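Local coordinates for protein alpha-L-rhamnosidase (Streptomyces avermitilis, PDB 3W5M) that hydrolyses terminal non-reducing alpha-L-rhamnose residues, releasing rhamnose from citrus flavonoids and gum arabic, and carries a calcium-dependent rhamnose-binding module, at residues A[991-996]-A[1011-1016]; A[945-950]-A[969-974]; A[600-605]-A[929-934]; A[982-987]-A[1024-1029]. All blocks are in the same frame, centred on the assembly; numbering follows the deposited sequence.

Interaction 1 of 4, residues A[991-996]-A[1011-1016]; sequences EVWIPA and RAEDGC
Trp993 packs its six-membered ring against Arg1011, Glu1013 and Cys1016 of a beta hairpin in the C-terminal beta-sandwich, closed by a type I' turn from Glu1013 to Cys1016. SG of Cys1016 lies 3.8 Å from CE3 of Trp993, in a sulfur-aromatic contact at the ring edge. CH2 of Trp993 meets OE1 of Glu1013 at 3.6 Å. CZ2 of Trp993 lies 3.9 Å from NH2 of Arg1011, whose guanidinium plane stands 87° to the indole.

CG of Trp993 lies anti to the carbonyl carbon, beside the backbone N (chi1 -60°), and from there the ring reaches the hairpin. Within its strand, NE1 of Trp993 donates to OE1 of Glu991 at 2.8 Å from above the carboxylate plane and helps to hold the indole's rotation. OE2 of Glu991 makes a long salt bridge of 3.8 Å to NH2 of Arg1011. A water bonded to OE2, and weakly to NH2, supplements it. NE of Arg1011 donates to OE1 of Glu1013 at 3.2 Å, a salt bridge in the guanidinium plane that completes a network of the three along one side of the indole. Arg946 adds a cation-pi contact to Trp993 and a salt bridge to Asp1014.

An alanine at Trp993 would probably open a gap beside Cys1016 and Glu1013 and leave OE1 of Glu991 without its indole donor. Beyond the indole the segments pair at Pro995 and Cys1016, antiparallel and non-hydrogen-bonded. Next to it, N of Ala996 donates to O of Gly1015 at 2.7 Å, nearly straight (174°) and in the carbonyl plane.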
loop_
_atom_site.group_PDB
_atom_site.type_symbol
_atom_site.label_atom_id
_atom_site.label_comp_id
_atom_site.label_asym_id
_atom_site.label_seq_id
_atom_site.Cartn_x
_atom_site.Cartn_y
_atom_site.Cartn_z
ATOM N N GLU A 991 -33.790 2.702 11.846
ATOM C CA GLU A 991 -34.699 1.627 12.200
ATOM C C GLU A 991 -34.034 0.835 13.313
ATOM O O GLU A 991 -32.949 0.309 13.132
ATOM C CB GLU A 991 -34.934 0.754 10.998
ATOM C CG GLU A 991 -35.844 -0.426 11.255
ATOM C CD GLU A 991 -35.932 -1.313 10.034
ATOM O OE1 GLU A 991 -34.999 -2.132 9.827
ATOM O OE2 GLU A 991 -36.922 -1.175 9.283
ATOM N N VAL A 992 -34.684 0.770 14.470
ATOM C CA VAL A 992 -34.086 0.191 15.659
ATOM C C VAL A 992 -34.834 -1.095 15.998
ATOM O O VAL A 992 -36.064 -1.121 15.976
ATOM C CB VAL A 992 -34.126 1.180 16.831
ATOM C CG1 VAL A 992 -33.461 0.597 18.072
ATOM C CG2 VAL A 992 -33.434 2.482 16.438
ATOM N N TRP A 993 -34.075 -2.159 16.259
ATOM C CA TRP A 993 -34.626 -3.460 16.651
ATOM C C TRP A 993 -34.195 -3.765 18.070
ATOM O O TRP A 993 -32.993 -3.828 18.349
ATOM C CB TRP A 993 -34.098 -4.555 15.750
ATOM C CG TRP A 993 -34.420 -4.389 14.331
ATOM C CD1 TRP A 993 -34.057 -3.348 13.516
ATOM C CD2 TRP A 993 -35.159 -5.305 13.511
ATOM N NE1 TRP A 993 -34.528 -3.559 12.239
ATOM C CE2 TRP A 993 -35.210 -4.749 12.205
ATOM C CE3 TRP A 993 -35.788 -6.536 13.751
ATOM C CZ2 TRP A 993 -35.862 -5.383 11.143
ATOM C CZ3 TRP A 993 -36.441 -7.165 12.696
ATOM C CH2 TRP A 993 -36.471 -6.584 11.403
ATOM N N ILE A 994 -35.162 -3.951 18.968
ATOM C CA ILE A 994 -34.855 -4.215 20.371
ATOM C C ILE A 994 -35.400 -5.582 20.759
ATOM O O ILE A 994 -36.620 -5.735 20.823
ATOM C CB ILE A 994 -35.499 -3.166 21.307
ATOM C CG1 ILE A 994 -35.225 -1.743 20.822
ATOM C CG2 ILE A 994 -35.028 -3.360 22.748
ATOM C CD1 ILE A 994 -33.815 -1.268 21.096
ATOM N N PRO A 995 -34.514 -6.580 21.009
ATOM C CA PRO A 995 -35.000 -7.898 21.441
ATOM C C PRO A 995 -35.873 -7.776 22.686
ATOM O O PRO A 995 -35.497 -7.096 23.660
ATOM C CB PRO A 995 -33.711 -8.696 21.729
ATOM C CG PRO A 995 -32.592 -7.701 21.703
ATOM C CD PRO A 995 -33.053 -6.586 20.805
ATOM N N ALA A 996 -37.052 -8.391 22.625
ATOM C CA ALA A 996 -38.013 -8.319 23.722
ATOM C C ALA A 996 -38.892 -9.560 23.781
ATOM O O ALA A 996 -39.467 -9.962 22.762
ATOM C CB ALA A 996 -38.872 -7.064 23.601
ATOM N N ARG A 1011 -43.692 -2.465 14.470
ATOM C CA ARG A 1011 -43.997 -3.905 14.420
ATOM C C ARG A 1011 -43.144 -4.777 15.338
ATOM O O ARG A 1011 -42.071 -4.360 15.804
ATOM C CB ARG A 1011 -43.927 -4.440 12.974
ATOM C CG ARG A 1011 -42.531 -4.516 12.384
ATOM C CD ARG A 1011 -42.559 -4.694 10.881
ATOM N NE ARG A 1011 -41.211 -4.880 10.345
ATOM C CZ ARG A 1011 -40.423 -3.893 9.915
ATOM N NH1 ARG A 1011 -40.839 -2.633 9.947
ATOM N NH2 ARG A 1011 -39.212 -4.165 9.453
ATOM N N ALA A 1012 -43.650 -5.985 15.597
ATOM C CA ALA A 1012 -42.856 -7.066 16.171
ATOM C C ALA A 1012 -42.372 -7.990 15.046
ATOM O O ALA A 1012 -43.120 -8.312 14.117
ATOM C CB ALA A 1012 -43.660 -7.838 17.206
ATOM N N GLU A 1013 -41.099 -8.368 15.120
ATOM C CA GLU A 1013 -40.493 -9.314 14.188
ATOM C C GLU A 1013 -39.293 -9.979 14.874
ATOM O O GLU A 1013 -38.608 -9.343 15.699
ATOM C CB GLU A 1013 -40.076 -8.618 12.878
ATOM C CG GLU A 1013 -39.889 -9.565 11.700
ATOM C CD GLU A 1013 -39.431 -8.883 10.416
ATOM O OE1 GLU A 1013 -39.727 -7.682 10.206
ATOM O OE2 GLU A 1013 -38.775 -9.566 9.595
ATOM N N ASP A 1014 -39.075 -11.258 14.544
ATOM C CA ASP A 1014 -37.957 -12.071 15.064
ATOM C C ASP A 1014 -37.567 -11.770 16.519
ATOM O O ASP A 1014 -36.380 -11.650 16.835
ATOM C CB ASP A 1014 -36.710 -11.964 14.162
ATOM C CG ASP A 1014 -37.031 -12.046 12.673
ATOM O OD1 ASP A 1014 -38.089 -12.595 12.294
ATOM O OD2 ASP A 1014 -36.204 -11.557 11.872
ATOM N N GLY A 1015 -38.567 -11.634 17.390
ATOM C CA GLY A 1015 -38.331 -11.488 18.828
ATOM C C GLY A 1015 -37.970 -10.087 19.287
ATOM O O GLY A 1015 -37.531 -9.889 20.428
ATOM N N CYS A 1016 -38.144 -9.108 18.400
ATOM C CA CYS A 1016 -37.887 -7.714 18.751
ATOM C C CYS A 1016 -38.985 -6.733 18.343
ATOM O O CYS A 1016 -39.714 -6.942 17.368
ATOM C CB CYS A 1016 -36.510 -7.215 18.257
ATOM S SG CYS A 1016 -35.551 -8.260 17.144
HETATM O O HOH W 1 -37.293 -3.493 7.926
#

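Interaction 2 of 4, residues A[945-950]-A[969-974]; sequences IRPRPG and TRWQQR
Residues 945-950 and 969-974 touch through Pro947, Pro949 and Trp971 while their backbones run in roughly the same direction, 28° apart, with CA of Pro947 8.1 Å from CA of Trp971. That spacing is filled by side chains.

Both prolines lie over one face of the indole. CB of Pro947 sits 3.8 Å from the centroid of the five-membered ring of Trp971, a CH-pi contact, and is 3.4 Å from its NE1. CG of Pro949 sits 4.1 Å from the centroid of the six-membered ring of Trp971, a second CH-pi contact. The two prolines thus cover the two halves of the same indole. With CG of Trp971 between its backbone N and carbonyl carbon (chi1 62°) and the ring turned by a chi2 of -96°, the indole presents a face to both prolines.

Gln973 extends the contact beyond the indole, with OE1 3.8 Å from CB of Pro949. At the other end CG2 of Ile945 meets CG2 of Thr969 at 4.0 Å, methyl against methyl.

Polar ends are held from outside the pair. NE1 of Trp971 donates to O of Ile930, and OG1 of Thr969 is hydrogen-bonded to O of Ala931. An alanine at Trp971 would probably leave Pro947 and Pro949 facing a gap and O of Ile930 without its indole donor.

The indole also packs on Leu980 and Ala956 of neighbouring strands, so it belongs to the interior of the fold. The arrangement is proline-aromatic CH-pi packing in a beta-sandwich: the irregular segment that follows strand 942-945 of one sheet is pressed onto strand 965-974 of the other.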
loop_
_atom_site.group_PDB
_atom_site.type_symbol
_atom_site.label_atom_id
_atom_site.label_comp_id
_atom_site.label_asym_id
_atom_site.label_seq_id
_atom_site.Cartn_x
_atom_site.Cartn_y
_atom_site.Cartn_z
ATOM N N ILE A 945 -30.163 -0.198 13.086
ATOM C CA ILE A 945 -29.587 -0.477 14.391
ATOM C C ILE A 945 -30.197 -1.757 14.941
ATOM O O ILE A 945 -31.288 -1.752 15.544
ATOM C CB ILE A 945 -29.747 0.722 15.341
ATOM C CG1 ILE A 945 -29.039 1.937 14.708
ATOM C CG2 ILE A 945 -29.240 0.386 16.727
ATOM C CD1 ILE A 945 -29.140 3.234 15.475
ATOM N N ARG A 946 -29.471 -2.849 14.732
ATOM C CA ARG A 946 -29.959 -4.185 15.054
ATOM C C ARG A 946 -28.858 -5.001 15.770
ATOM O O ARG A 946 -28.283 -5.918 15.176
ATOM C CB ARG A 946 -30.459 -4.868 13.779
ATOM C CG ARG A 946 -31.156 -6.192 14.040
ATOM C CD ARG A 946 -31.781 -6.796 12.800
ATOM N NE ARG A 946 -32.590 -7.937 13.217
ATOM C CZ ARG A 946 -33.345 -8.685 12.420
ATOM N NH1 ARG A 946 -33.414 -8.438 11.116
ATOM N NH2 ARG A 946 -34.031 -9.695 12.948
ATOM N N PRO A 947 -28.540 -4.626 17.030
ATOM C CA PRO A 947 -27.605 -5.420 17.822
ATOM C C PRO A 947 -28.233 -6.781 18.117
ATOM O O PRO A 947 -29.416 -6.850 18.487
ATOM C CB PRO A 947 -27.448 -4.609 19.113
ATOM C CG PRO A 947 -28.653 -3.721 19.179
ATOM C CD PRO A 947 -28.965 -3.409 17.752
ATOM N N ARG A 948 -27.461 -7.846 17.923
ATOM C CA ARG A 948 -27.928 -9.176 18.236
ATOM C C ARG A 948 -27.032 -9.807 19.291
ATOM O O ARG A 948 -26.071 -10.489 18.933
ATOM C CB ARG A 948 -27.941 -10.036 16.975
ATOM C CG ARG A 948 -28.773 -9.486 15.831
ATOM C CD ARG A 948 -28.276 -10.083 14.544
ATOM N NE ARG A 948 -29.176 -9.916 13.401
ATOM C CZ ARG A 948 -30.173 -10.746 13.108
ATOM N NH1 ARG A 948 -30.432 -11.778 13.896
ATOM N NH2 ARG A 948 -30.911 -10.545 12.030
ATOM N N PRO A 949 -27.348 -9.603 20.587
ATOM C CA PRO A 949 -26.579 -10.227 21.667
ATOM C C PRO A 949 -26.542 -11.739 21.486
ATOM O O PRO A 949 -27.435 -12.313 20.846
ATOM C CB PRO A 949 -27.366 -9.856 22.928
ATOM C CG PRO A 949 -28.184 -8.670 22.539
ATOM C CD PRO A 949 -28.548 -8.928 21.112
ATOM N N GLY A 950 -25.496 -12.369 22.017
ATOM C CA GLY A 950 -25.203 -13.767 21.718
ATOM C C GLY A 950 -23.798 -14.066 22.200
ATOM O O GLY A 950 -23.103 -13.163 22.711
ATOM N N THR A 969 -23.687 3.719 19.169
ATOM C CA THR A 969 -24.514 2.743 19.881
ATOM C C THR A 969 -23.837 2.342 21.189
ATOM O O THR A 969 -22.615 2.385 21.307
ATOM C CB THR A 969 -24.792 1.447 19.083
ATOM O OG1 THR A 969 -23.554 0.789 18.763
ATOM C CG2 THR A 969 -25.583 1.719 17.815
ATOM N N ARG A 970 -24.654 1.988 22.183
ATOM C CA ARG A 970 -24.168 1.444 23.434
ATOM C C ARG A 970 -25.295 0.603 23.999
ATOM O O ARG A 970 -26.383 1.125 24.254
ATOM C CB ARG A 970 -23.809 2.544 24.412
ATOM C CG ARG A 970 -23.258 1.991 25.715
ATOM C CD ARG A 970 -22.622 3.086 26.544
ATOM N NE ARG A 970 -22.623 2.747 27.963
ATOM C CZ ARG A 970 -22.602 3.641 28.952
ATOM N NH1 ARG A 970 -22.582 4.946 28.688
ATOM N NH2 ARG A 970 -22.612 3.230 30.213
ATOM N N TRP A 971 -25.045 -0.685 24.172
ATOM C CA TRP A 971 -26.053 -1.565 24.750
ATOM C C TRP A 971 -25.477 -2.470 25.830
ATOM O O TRP A 971 -24.277 -2.777 25.834
ATOM C CB TRP A 971 -26.788 -2.375 23.678
ATOM C CG TRP A 971 -25.962 -3.324 22.857
ATOM C CD1 TRP A 971 -25.415 -3.076 21.626
ATOM C CD2 TRP A 971 -25.636 -4.683 23.171
ATOM N NE1 TRP A 971 -24.752 -4.190 21.165
ATOM C CE2 TRP A 971 -24.878 -5.193 22.090
ATOM C CE3 TRP A 971 -25.906 -5.526 24.265
ATOM C CZ2 TRP A 971 -24.374 -6.504 22.075
ATOM C CZ3 TRP A 971 -25.406 -6.836 24.242
ATOM C CH2 TRP A 971 -24.646 -7.301 23.156
ATOM N N GLN A 972 -26.354 -2.886 26.747
ATOM C CA GLN A 972 -25.970 -3.713 27.889
ATOM C C GLN A 972 -27.118 -4.648 28.235
ATOM O O GLN A 972 -28.271 -4.207 28.313
ATOM C CB GLN A 972 -25.647 -2.825 29.079
ATOM C CG GLN A 972 -25.169 -3.564 30.319
ATOM C CD GLN A 972 -24.645 -2.613 31.386
ATOM O OE1 GLN A 972 -24.777 -1.389 31.272
ATOM N NE2 GLN A 972 -24.047 -3.171 32.431
ATOM N N GLN A 973 -26.798 -5.932 28.392
ATOM C CA GLN A 973 -27.689 -6.916 29.031
ATOM C C GLN A 973 -27.280 -7.110 30.486
ATOM O O GLN A 973 -26.137 -7.512 30.763
ATOM C CB GLN A 973 -27.580 -8.265 28.355
ATOM C CG GLN A 973 -28.302 -8.375 27.039
ATOM C CD GLN A 973 -28.352 -9.803 26.552
ATOM O OE1 GLN A 973 -27.359 -10.532 26.618
ATOM N NE2 GLN A 973 -29.505 -10.215 26.058
ATOM N N ARG A 974 -28.195 -6.829 31.415
ATOM C CA ARG A 974 -27.947 -7.126 32.819
ATOM C C ARG A 974 -29.218 -7.430 33.589
ATOM O O ARG A 974 -30.290 -6.909 33.274
ATOM C CB ARG A 974 -27.146 -6.023 33.494
ATOM C CG ARG A 974 -26.033 -6.577 34.371
ATOM C CD ARG A 974 -24.980 -5.523 34.680
ATOM N NE ARG A 974 -25.596 -4.229 34.984
ATOM C CZ ARG A 974 -26.146 -3.906 36.155
ATOM N NH1 ARG A 974 -26.159 -4.777 37.162
ATOM N NH2 ARG A 974 -26.690 -2.705 36.319
#

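Interaction 3 of 4, residues A[600-605]-A[929-934]; sequences FEFETN and NIAGIA
Phe600 and Phe602 both place CG anti to the backbone N (chi1 -155° and 177°), and their rings reach the methyl of Ala931. That CB is the shared point of the contact. It lies 3.9 Å from CZ of Phe600 and 4.0 Å from CD1 of Phe602, at the edge of each ring. The rings therefore meet the small residue with their rims.

Ile930 and Ile933 extend the packing to either side along the strand. CG2 of Ile930 lies 4.1 Å from CZ of Phe602, again at the ring edge, and 4.0 Å from CG2 of Thr604. CD1 of Ile933 approaches CE2 of Phe600 at 4.3 Å. Gly932, with positive phi, turns the chain between the two isoleucines just after helix 923-929.

More aromatic groups surround the cluster: Tyr927 and Tyr653 meet the Phe600 ring, and His613 meets that of Phe602. All six touching residues are buried. Strand 600-604 is the edge strand of a sheet in the C-terminal beta-sandwich, yet it leads directly into helix 607-622. This is apolar packing at the junction between the (alpha/alpha)6-barrel and that sandwich.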
loop_
_atom_site.group_PDB
_atom_site.type_symbol
_atom_site.label_atom_id
_atom_site.label_comp_id
_atom_site.label_asym_id
_atom_site.label_seq_id
_atom_site.Cartn_x
_atom_site.Cartn_y
_atom_site.Cartn_z
ATOM N N PHE A 600 -14.045 4.038 13.064
ATOM C CA PHE A 600 -14.885 3.120 13.834
ATOM C C PHE A 600 -14.278 2.741 15.165
ATOM O O PHE A 600 -13.256 2.042 15.211
ATOM C CB PHE A 600 -15.212 1.843 13.035
ATOM C CG PHE A 600 -16.490 1.162 13.487
ATOM C CD1 PHE A 600 -16.491 0.263 14.552
ATOM C CD2 PHE A 600 -17.709 1.439 12.851
ATOM C CE1 PHE A 600 -17.672 -0.346 14.966
ATOM C CE2 PHE A 600 -18.880 0.825 13.266
ATOM C CZ PHE A 600 -18.858 -0.065 14.324
ATOM N N GLU A 601 -14.915 3.193 16.243
ATOM C CA GLU A 601 -14.516 2.797 17.603
ATOM C C GLU A 601 -15.420 1.651 18.035
ATOM O O GLU A 601 -16.635 1.766 17.930
ATOM C CB GLU A 601 -14.699 3.949 18.575
ATOM C CG GLU A 601 -14.117 5.272 18.124
ATOM C CD GLU A 601 -12.925 5.675 18.952
ATOM O OE1 GLU A 601 -12.773 5.107 20.058
ATOM O OE2 GLU A 601 -12.147 6.555 18.505
ATOM N N PHE A 602 -14.831 0.565 18.526
ATOM C CA PHE A 602 -15.576 -0.647 18.848
ATOM C C PHE A 602 -15.001 -1.221 20.128
ATOM O O PHE A 602 -13.781 -1.405 20.226
ATOM C CB PHE A 602 -15.421 -1.636 17.697
ATOM C CG PHE A 602 -16.084 -2.976 17.913
ATOM C CD1 PHE A 602 -17.462 -3.116 17.833
ATOM C CD2 PHE A 602 -15.313 -4.109 18.137
ATOM C CE1 PHE A 602 -18.066 -4.372 17.997
ATOM C CE2 PHE A 602 -15.896 -5.359 18.305
ATOM C CZ PHE A 602 -17.279 -5.491 18.228
ATOM N N GLU A 603 -15.879 -1.513 21.101
ATOM C CA GLU A 603 -15.454 -2.118 22.362
ATOM C C GLU A 603 -16.564 -2.989 22.925
ATOM O O GLU A 603 -17.723 -2.575 22.967
ATOM C CB GLU A 603 -15.060 -1.039 23.366
ATOM C CG GLU A 603 -14.494 -1.581 24.669
ATOM C CD GLU A 603 -14.212 -0.487 25.679
ATOM O OE1 GLU A 603 -14.558 0.696 25.418
ATOM O OE2 GLU A 603 -13.638 -0.816 26.742
ATOM N N THR A 604 -16.195 -4.198 23.337
ATOM C CA THR A 604 -17.127 -5.149 23.960
ATOM C C THR A 604 -16.589 -5.527 25.342
ATOM O O THR A 604 -15.473 -5.125 25.712
ATOM C CB THR A 604 -17.294 -6.439 23.134
ATOM O OG1 THR A 604 -16.124 -7.263 23.268
ATOM C CG2 THR A 604 -17.560 -6.157 21.650
ATOM N N ASN A 605 -17.391 -6.285 26.100
ATOM C CA ASN A 605 -16.946 -6.901 27.355
ATOM C C ASN A 605 -15.932 -8.049 27.186
ATOM O O ASN A 605 -15.371 -8.510 28.186
ATOM C CB ASN A 605 -18.162 -7.434 28.134
ATOM C CG ASN A 605 -18.888 -8.542 27.386
ATOM O OD1 ASN A 605 -19.567 -8.289 26.388
ATOM N ND2 ASN A 605 -18.748 -9.780 27.864
ATOM N N ASN A 929 -23.554 -6.304 13.504
ATOM C CA ASN A 929 -24.366 -7.181 14.382
ATOM C C ASN A 929 -24.088 -7.102 15.871
ATOM O O ASN A 929 -25.009 -7.240 16.689
ATOM C CB ASN A 929 -24.246 -8.613 13.913
ATOM C CG ASN A 929 -24.692 -8.789 12.482
ATOM O OD1 ASN A 929 -23.877 -9.004 11.590
ATOM N ND2 ASN A 929 -25.990 -8.685 12.247
ATOM N N ILE A 930 -22.838 -6.852 16.253
ATOM C CA ILE A 930 -22.545 -6.686 17.662
ATOM C C ILE A 930 -22.716 -5.221 17.998
ATOM O O ILE A 930 -23.419 -4.870 18.947
ATOM C CB ILE A 930 -21.135 -7.223 18.062
ATOM C CG1 ILE A 930 -21.011 -8.697 17.666
ATOM C CG2 ILE A 930 -20.876 -6.963 19.554
ATOM C CD1 ILE A 930 -19.624 -9.312 17.803
ATOM N N ALA A 931 -22.081 -4.348 17.209
ATOM C CA ALA A 931 -22.285 -2.913 17.387
ATOM C C ALA A 931 -23.687 -2.499 16.874
ATOM O O ALA A 931 -24.284 -1.566 17.378
ATOM C CB ALA A 931 -21.174 -2.131 16.693
ATOM N N GLY A 932 -24.212 -3.218 15.892
ATOM C CA GLY A 932 -25.552 -2.922 15.391
ATOM C C GLY A 932 -25.614 -1.636 14.581
ATOM O O GLY A 932 -26.525 -0.821 14.766
ATOM N N ILE A 933 -24.642 -1.455 13.681
ATOM C CA ILE A 933 -24.561 -0.252 12.838
ATOM C C ILE A 933 -24.382 -0.708 11.408
ATOM O O ILE A 933 -23.339 -1.258 11.059
ATOM C CB ILE A 933 -23.380 0.671 13.239
ATOM C CG1 ILE A 933 -23.590 1.218 14.654
ATOM C CG2 ILE A 933 -23.218 1.809 12.216
ATOM C CD1 ILE A 933 -22.470 2.118 15.166
ATOM N N ALA A 934 -25.405 -0.519 10.575
ATOM C CA ALA A 934 -25.354 -0.978 9.181
ATOM C C ALA A 934 -26.184 -0.026 8.331
ATOM O O ALA A 934 -27.075 0.598 8.849
ATOM C CB ALA A 934 -25.888 -2.401 9.057
#

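Interaction 4 of 4, residues A[982-987]-A[1024-1029]; sequences CSVPPN and GSHRFT
N of Gly1024 donates to O of Val984 at 2.7 Å, with an N-H...O angle of 170°, the shortest hydrogen bond between the two segments. The return bond runs from N of Val984 to O of Gly1024 at 2.9 Å. Cys982 and His1026 form the next hydrogen-bonded pair. N of His1026 donates to O of Cys982 at 2.9 Å, and N of Cys982 donates back to O of His1026. O of Cys982 also meets the CA-H of Ser1025, with CA 3.4 Å away. Ser983 and Ser1025 make the non-hydrogen-bonded pair between them.

Cys982, Val984 and His1026 share the buried face. SG of Cys982 is placed between its backbone N and carbonyl carbon (chi1 59°). It lies 4.0 Å from CD2 of His1026, a sulfur-aromatic contact at the imidazole edge, and 4.3 Å from CE1 of Phe1028, again at a ring edge. CG2 of Val984 approaches CD2 of His1026 at 4.2 Å. O of Gly1024 sits 3.6 Å above the imidazole plane of His1026, offset toward the rim. A CB at Gly1024 would crowd CE1 of His1026 and, with the backbone turned as it is, the preceding carbonyl O, so the position suits glycine.

Both imidazole nitrogens have partners elsewhere: NE2 of His1026 bonds O of Gly1022, and ND1 bonds ND1 of His1006. Ser983 and Ser1025 point to the opposite, more exposed face. Phe1028 reaches Val992 and Ile994 of the second sheet, so the buried face looks into the core. This is antiparallel pairing of sequence-distant strands within one sheet of the C-terminal beta-sandwich.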
loop_
_atom_site.group_PDB
_atom_site.type_symbol
_atom_site.label_atom_id
_atom_site.label_comp_id
_atom_site.label_asym_id
_atom_site.label_seq_id
_atom_site.Cartn_x
_atom_site.Cartn_y
_atom_site.Cartn_z
ATOM N N CYS A 982 -28.512 5.304 21.615
ATOM C CA CYS A 982 -27.866 5.553 20.345
ATOM C C CYS A 982 -27.934 7.013 20.005
ATOM O O CYS A 982 -28.720 7.772 20.588
ATOM C CB CYS A 982 -28.451 4.660 19.233
ATOM S SG CYS A 982 -30.221 4.846 18.927
ATOM N N SER A 983 -27.059 7.417 19.093
ATOM C CA SER A 983 -26.999 8.786 18.617
ATOM C C SER A 983 -27.047 8.692 17.096
ATOM O O SER A 983 -26.268 7.953 16.494
ATOM C CB SER A 983 -25.729 9.480 19.132
ATOM O OG SER A 983 -25.677 10.840 18.730
ATOM N N VAL A 984 -28.010 9.396 16.502
ATOM C CA VAL A 984 -28.307 9.361 15.068
ATOM C C VAL A 984 -28.234 10.807 14.577
ATOM O O VAL A 984 -28.864 11.693 15.163
ATOM C CB VAL A 984 -29.722 8.778 14.802
ATOM C CG1 VAL A 984 -30.091 8.849 13.329
ATOM C CG2 VAL A 984 -29.798 7.335 15.276
ATOM N N PRO A 985 -27.433 11.084 13.536
ATOM C CA PRO A 985 -27.237 12.492 13.176
ATOM C C PRO A 985 -28.396 13.153 12.415
ATOM O O PRO A 985 -29.138 12.489 11.665
ATOM C CB PRO A 985 -25.977 12.467 12.284
ATOM C CG PRO A 985 -25.841 11.068 11.838
ATOM C CD PRO A 985 -26.480 10.190 12.856
ATOM N N PRO A 986 -28.531 14.474 12.572
ATOM C CA PRO A 986 -29.542 15.231 11.826
ATOM C C PRO A 986 -29.491 14.920 10.328
ATOM O O PRO A 986 -28.403 14.691 9.771
ATOM C CB PRO A 986 -29.145 16.670 12.102
ATOM C CG PRO A 986 -28.529 16.625 13.454
ATOM C CD PRO A 986 -27.773 15.335 13.495
ATOM N N ASN A 987 -30.672 14.873 9.708
ATOM C CA ASN A 987 -30.827 14.590 8.279
ATOM C C ASN A 987 -30.647 13.114 7.951
ATOM O O ASN A 987 -30.469 12.743 6.791
ATOM C CB ASN A 987 -29.943 15.511 7.371
ATOM C CG ASN A 987 -30.593 15.767 6.023
ATOM O OD1 ASN A 987 -31.817 15.898 5.950
ATOM N ND2 ASN A 987 -29.806 15.813 4.956
ATOM N N GLY A 1024 -31.097 12.183 16.628
ATOM C CA GLY A 1024 -31.032 12.527 18.058
ATOM C C GLY A 1024 -30.425 11.470 18.972
ATOM O O GLY A 1024 -29.857 10.484 18.491
ATOM N N SER A 1025 -30.538 11.698 20.290
ATOM C CA SER A 1025 -30.074 10.766 21.324
ATOM C C SER A 1025 -31.250 9.968 21.848
ATOM O O SER A 1025 -32.118 10.516 22.506
ATOM C CB SER A 1025 -29.456 11.509 22.507
ATOM O OG SER A 1025 -28.380 12.339 22.108
ATOM N N HIS A 1026 -31.255 8.674 21.579
ATOM C CA HIS A 1026 -32.386 7.833 21.938
ATOM C C HIS A 1026 -32.012 6.802 22.969
ATOM O O HIS A 1026 -30.835 6.463 23.108
ATOM C CB HIS A 1026 -32.942 7.163 20.701
ATOM C CG HIS A 1026 -33.081 8.096 19.540
ATOM N ND1 HIS A 1026 -33.686 9.327 19.653
ATOM C CD2 HIS A 1026 -32.674 7.988 18.250
ATOM C CE1 HIS A 1026 -33.648 9.943 18.485
ATOM N NE2 HIS A 1026 -33.044 9.150 17.613
ATOM N N ARG A 1027 -33.033 6.321 23.683
ATOM C CA ARG A 1027 -32.883 5.316 24.728
ATOM C C ARG A 1027 -34.010 4.311 24.625
ATOM O O ARG A 1027 -35.156 4.685 24.365
ATOM C CB ARG A 1027 -32.938 5.964 26.100
ATOM C CG ARG A 1027 -32.597 5.025 27.234
ATOM C CD ARG A 1027 -32.653 5.757 28.559
ATOM N NE ARG A 1027 -32.059 4.924 29.597
ATOM C CZ ARG A 1027 -30.779 4.967 29.962
ATOM N NH1 ARG A 1027 -29.942 5.825 29.389
ATOM N NH2 ARG A 1027 -30.342 4.152 30.914
ATOM N N PHE A 1028 -33.663 3.041 24.791
ATOM C CA PHE A 1028 -34.628 1.948 24.762
ATOM C C PHE A 1028 -34.313 1.024 25.930
ATOM O O PHE A 1028 -33.154 0.674 26.150
ATOM C CB PHE A 1028 -34.560 1.189 23.440
ATOM C CG PHE A 1028 -34.818 2.048 22.224
ATOM C CD1 PHE A 1028 -33.818 2.876 21.705
ATOM C CD2 PHE A 1028 -36.056 2.011 21.572
ATOM C CE1 PHE A 1028 -34.056 3.666 20.580
ATOM C CE2 PHE A 1028 -36.300 2.799 20.444
ATOM C CZ PHE A 1028 -35.295 3.624 19.944
ATOM N N THR A 1029 -35.344 0.649 26.683
ATOM C CA THR A 1029 -35.190 -0.180 27.871
ATOM C C THR A 1029 -36.226 -1.308 27.892
ATOM O O THR A 1029 -37.385 -1.095 27.537
ATOM C CB THR A 1029 -35.342 0.668 29.146
ATOM O OG1 THR A 1029 -34.576 1.874 29.008
ATOM C CG2 THR A 1029 -34.864 -0.101 30.390
#

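From the N terminus, interaction 3 comes first. It closes a helix-rich span of 323 residues, from strand 600-604 to the end of helix 923-929 and the turn beyond it. Interaction 2 follows and closes a short loop between 945-950 and 969-974. Interaction 4 then joins 982-987 to 1024-1029, and interaction 1 is nested inside that loop. None of the loops cross. Interaction 3 ties the (alpha/alpha)6-barrel to the sandwich, interaction 2 joins its two sheets, interaction 4 pairs strands within one sheet, and interaction 1 lies in the other. Interactions 1 and 2 meet through backbone pairing of Ile945 with Glu991 and Trp993. Interactions 1 and 4 meet where Ile994 packs on Phe1028.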